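Local coordinates for caspase subunit p21 (Drosophila melanogaster, PDB 3SIR), which is an apoptotic executioner caspase, a cysteine endopeptidase whose two-chain halves pair antiparallel, and cleaves baculovirus p35 and lamin DmO in vitro, at residues Val52-Gln55 with Glu59-Val62; Tyr77-Asn82 with Ser116-Asn121. The protein carries 1 engineered substitution. All blocks are in the same frame, centred on the assembly; numbering follows the deposited sequence.

Contact 1: residues Val52-Gln55 with Glu59-Val62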
# COMPACT_ATOMS: atom_id res chain seq x y z
N VAL A 52 2.15 10.86 19.10
CA VAL A 52 1.19 9.82 18.76
C VAL A 52 1.83 8.44 18.89
O VAL A 52 1.18 7.48 19.30
CB VAL A 52 0.65 9.99 17.33
CG1 VAL A 52 -0.67 9.27 17.19
CG2 VAL A 52 0.49 11.46 17.00
N LEU A 53 3.10 8.35 18.52
CA LEU A 53 3.80 7.07 18.55
C LEU A 53 4.15 6.69 19.98
O LEU A 53 4.44 5.52 20.26
CB LEU A 53 5.05 7.11 17.68
CG LEU A 53 4.82 6.99 16.17
CD1 LEU A 53 6.03 6.37 15.50
CD2 LEU A 53 3.57 6.18 15.87
N LYS A 54 4.09 7.66 20.88
CA LYS A 54 4.28 7.41 22.31
C LYS A 54 2.95 6.99 22.94
O LYS A 54 2.92 6.09 23.78
CB LYS A 54 4.82 8.65 23.02
CG LYS A 54 6.24 9.03 22.62
CD LYS A 54 6.81 10.13 23.51
CE LYS A 54 8.34 10.12 23.49
NZ LYS A 54 8.95 11.35 24.07
N GLN A 55 1.87 7.65 22.53
CA GLN A 55 0.53 7.23 22.93
C GLN A 55 0.25 5.79 22.50
O GLN A 55 -0.54 5.09 23.13
CB GLN A 55 -0.54 8.16 22.35
CG GLN A 55 -1.00 9.26 23.29
CD GLN A 55 -1.29 10.56 22.56
OE1 GLN A 55 -2.13 10.60 21.65
NE2 GLN A 55 -0.56 11.62 22.91
N GLU A 59 8.87 3.02 21.64
CA GLU A 59 10.03 3.71 22.20
C GLU A 59 10.65 4.66 21.18
O GLU A 59 11.44 4.25 20.32
CB GLU A 59 11.07 2.73 22.75
CG GLU A 59 11.06 2.61 24.27
CD GLU A 59 11.97 3.62 24.97
OE1 GLU A 59 11.84 4.84 24.70
OE2 GLU A 59 12.74 3.21 25.87
N VAL A 60 10.28 5.93 21.29
CA VAL A 60 10.54 6.90 20.24
C VAL A 60 11.91 7.56 20.43
O VAL A 60 12.15 8.21 21.45
CB VAL A 60 9.44 7.98 20.23
CG1 VAL A 60 9.65 8.95 19.07
CG2 VAL A 60 8.06 7.34 20.16
N THR A 61 12.82 7.34 19.50
CA THR A 61 14.01 8.17 19.41
C THR A 61 14.02 9.01 18.13
O THR A 61 13.72 8.50 17.04
CB THR A 61 15.31 7.34 19.49
OG1 THR A 61 15.98 7.35 18.23
CG2 THR A 61 15.02 5.90 19.90
N VAL A 62 14.39 10.28 18.26
CA VAL A 62 14.24 11.25 17.19
C VAL A 62 15.60 11.78 16.72
O VAL A 62 16.28 12.50 17.45
CB VAL A 62 13.33 12.42 17.61
CG1 VAL A 62 13.40 13.56 16.60
CG2 VAL A 62 11.89 11.94 17.77

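Contact 2: residues Tyr77-Asn82 with Ser116-Asn121. Engineered in segment 77-82: S78 (natural residue Ala).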
# COMPACT_ATOMS: atom_id res chain seq x y z
N TYR A 77 21.85 -0.77 11.92
CA TYR A 77 22.25 -1.21 13.26
C TYR A 77 21.08 -1.59 14.16
O TYR A 77 21.24 -2.37 15.10
CB TYR A 77 23.12 -0.15 13.93
CG TYR A 77 24.54 -0.13 13.42
CD1 TYR A 77 25.40 -1.18 13.69
CD2 TYR A 77 24.98 0.88 12.57
CE1 TYR A 77 26.69 -1.19 13.19
CE2 TYR A 77 26.26 0.87 12.05
CZ TYR A 77 27.11 -0.17 12.36
OH TYR A 77 28.39 -0.18 11.85
N SER A 78 19.90 -1.08 13.84
CA SER A 78 18.70 -1.38 14.61
C SER A 78 18.05 -2.66 14.09
O SER A 78 17.40 -3.39 14.83
CB SER A 78 17.71 -0.23 14.49
OG SER A 78 17.92 0.47 13.27
N ALA A 79 18.19 -2.88 12.78
CA ALA A 79 17.92 -4.20 12.23
C ALA A 79 18.67 -5.25 13.03
O ALA A 79 18.15 -6.34 13.30
CB ALA A 79 18.33 -4.25 10.77
N SER A 80 19.89 -4.91 13.45
CA SER A 80 20.82 -5.87 14.01
C SER A 80 20.42 -6.24 15.43
O SER A 80 21.00 -7.15 16.03
CB SER A 80 22.24 -5.29 14.03
OG SER A 80 22.98 -5.74 12.91
N GLN A 81 19.52 -5.45 16.00
CA GLN A 81 19.10 -5.67 17.38
C GLN A 81 18.22 -6.90 17.50
O GLN A 81 17.83 -7.49 16.49
CB GLN A 81 18.38 -4.43 17.92
CG GLN A 81 19.13 -3.14 17.64
CD GLN A 81 18.77 -2.03 18.60
OE1 GLN A 81 18.43 -2.28 19.75
NE2 GLN A 81 18.82 -0.80 18.12
N ASN A 82 18.00 -7.33 18.74
CA ASN A 82 17.08 -8.42 19.03
C ASN A 82 15.73 -7.86 19.43
O ASN A 82 15.56 -7.35 20.54
CB ASN A 82 17.65 -9.31 20.15
CG ASN A 82 16.58 -10.06 20.92
OD1 ASN A 82 15.41 -10.09 20.52
ND2 ASN A 82 16.96 -10.64 22.05
N SER A 116 16.93 -5.35 2.75
CA SER A 116 17.50 -6.67 3.01
C SER A 116 17.71 -6.87 4.50
O SER A 116 17.55 -7.98 5.01
CB SER A 116 18.81 -6.87 2.25
OG SER A 116 19.70 -5.79 2.49
N PHE A 117 18.06 -5.80 5.20
CA PHE A 117 18.45 -5.91 6.60
C PHE A 117 17.31 -6.44 7.45
O PHE A 117 17.53 -6.94 8.56
CB PHE A 117 18.93 -4.56 7.15
CG PHE A 117 20.16 -4.05 6.48
CD1 PHE A 117 21.24 -4.90 6.26
CD2 PHE A 117 20.21 -2.77 5.95
CE1 PHE A 117 22.37 -4.45 5.60
CE2 PHE A 117 21.32 -2.33 5.27
CZ PHE A 117 22.39 -3.18 5.06
N PHE A 118 16.09 -6.33 6.93
CA PHE A 118 14.89 -6.55 7.73
C PHE A 118 14.15 -7.83 7.34
O PHE A 118 13.20 -8.23 8.00
CB PHE A 118 13.94 -5.35 7.62
CG PHE A 118 14.49 -4.09 8.23
CD1 PHE A 118 14.44 -3.89 9.60
CD2 PHE A 118 15.05 -3.10 7.43
CE1 PHE A 118 14.98 -2.75 10.17
CE2 PHE A 118 15.58 -1.95 7.99
CZ PHE A 118 15.56 -1.78 9.37
N THR A 119 14.55 -8.46 6.23
CA THR A 119 13.87 -9.68 5.80
C THR A 119 13.74 -10.60 7.01
O THR A 119 14.34 -10.34 8.05
CB THR A 119 14.62 -10.40 4.67
OG1 THR A 119 15.81 -11.01 5.19
CG2 THR A 119 14.99 -9.44 3.56
N ALA A 120 12.94 -11.66 6.88
CA ALA A 120 12.88 -12.68 7.92
C ALA A 120 14.20 -13.45 8.06
O ALA A 120 14.64 -13.75 9.18
CB ALA A 120 11.73 -13.64 7.66
N ASN A 121 14.83 -13.74 6.93
CA ASN A 121 16.19 -14.27 6.93
C ASN A 121 17.16 -13.39 7.72
O ASN A 121 17.61 -13.78 8.80
CB ASN A 121 16.70 -14.48 5.50
CG ASN A 121 16.63 -15.94 5.07
OD1 ASN A 121 15.92 -16.75 5.66
ND2 ASN A 121 17.37 -16.27 4.01

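Contact 1: residues Val52-Gln55 with Glu59-Val62
V60, which meets L53 and K54 of the helix, is flanked along its strand by the backbone hydrogen bonds of E59 with G21 and A23 and of T61 with A23 and I25. That parallel ladder fixes the main chain, and the contact with the helix itself is carbon on carbon. The V60 methyl CG2 reaches into the angle between two helix residues, lying 3.5 Å from CG of K54 and 3.9 Å from CB of L53. It can do so because CG1 takes the position anti to the backbone N (chi1 -176°), while CG2 stands anti to the carbonyl carbon. K54 runs out extended and crosses the valine at about a right angle; its CG and CE both lie 4.1 Å from V60 CB, on the same side of it. The aliphatic stem thus roofs the valine before the chain ends at the ammonium group. L53, deeper down, continues onto A23, which V60 also touches. Helix 45-55 is the connection of a beta-alpha-beta crossover from strand 19-28 to strand 59-65, the outermost strand of the caspase sheet within this chain. Chemically, lysine methylenes here close an apolar edge whose outer side can stay charged.

Contact 2: residues Tyr77-Asn82 with Ser116-Asn121
A79 sets its methyl against two consecutive phenylalanines, the CB of F117 and the ring of F118, and three kinds of interaction can be separated. The first is CH-pi. A79 CB stands over one face of the F118 ring, 4.1 Å from its centroid and 25° off the normal, displaced toward the rim so that CE1 is the nearest ring atom at 3.7 Å. With chi1 at -66° the F118 ring is placed beside its own backbone N, and it swings back to the helix although the CB bond does not aim there; the same ring also touches I75, one turn earlier.

The second kind is plain apolar contact. Of its side chain, F117 offers only CB, 3.7 Å from A79 CB, because its ring turns away from A79, and the side chain touches E76. The F117 carbonyl O also lies 3.6 Å from the A79 methyl, a touch that bonds nothing.

Polar bonds make up the third kind and stay on their own sides. S116 O receives T119 N at 3.3 Å and, weakly, T119 OG1 at 3.5 Å, which closes the short 3-10 turn carrying both rings. S116 OG, bonded to N113 O, sits 4.2 Å above the centre of the F117 ring. At the other segment the carbonyl O of S78, an engineered residue, accepts Q81 N at 3.2 Å and H83 NE2 as well, helping to turn the chain as it leaves helix 68-79.

The segments join the C-terminal end of that helix to the loop following helix 107-113. Since what passes between the segments is methyl against ring, CB and carbonyl, the fit rests on shape and dispersion, with hydrogen bonds setting each backbone separately.

In the fold
From the N terminus, strand 19-28 leads into helix 45-55, and contact 1 closes the tight turn that brings the chain back as strand 59-65. Helix 68-79 follows directly, and contact 2 opens at its end, closing a much longer loop that includes strand 86-95 and helix 107-113. The two are in series, neither nested nor crossed, with centres about 20 Å apart. Helix 45-55 of contact 1 packs on one face of the central sheet of the caspase domain, and contact 2 lies on the other. Strand 19-28 meets both neighbourhoods: V60 also touches I25, and S78 touches L24. Contact 1 joins an edge strand to the helix that precedes it, whereas contact 2 binds a helix end to a distant loop.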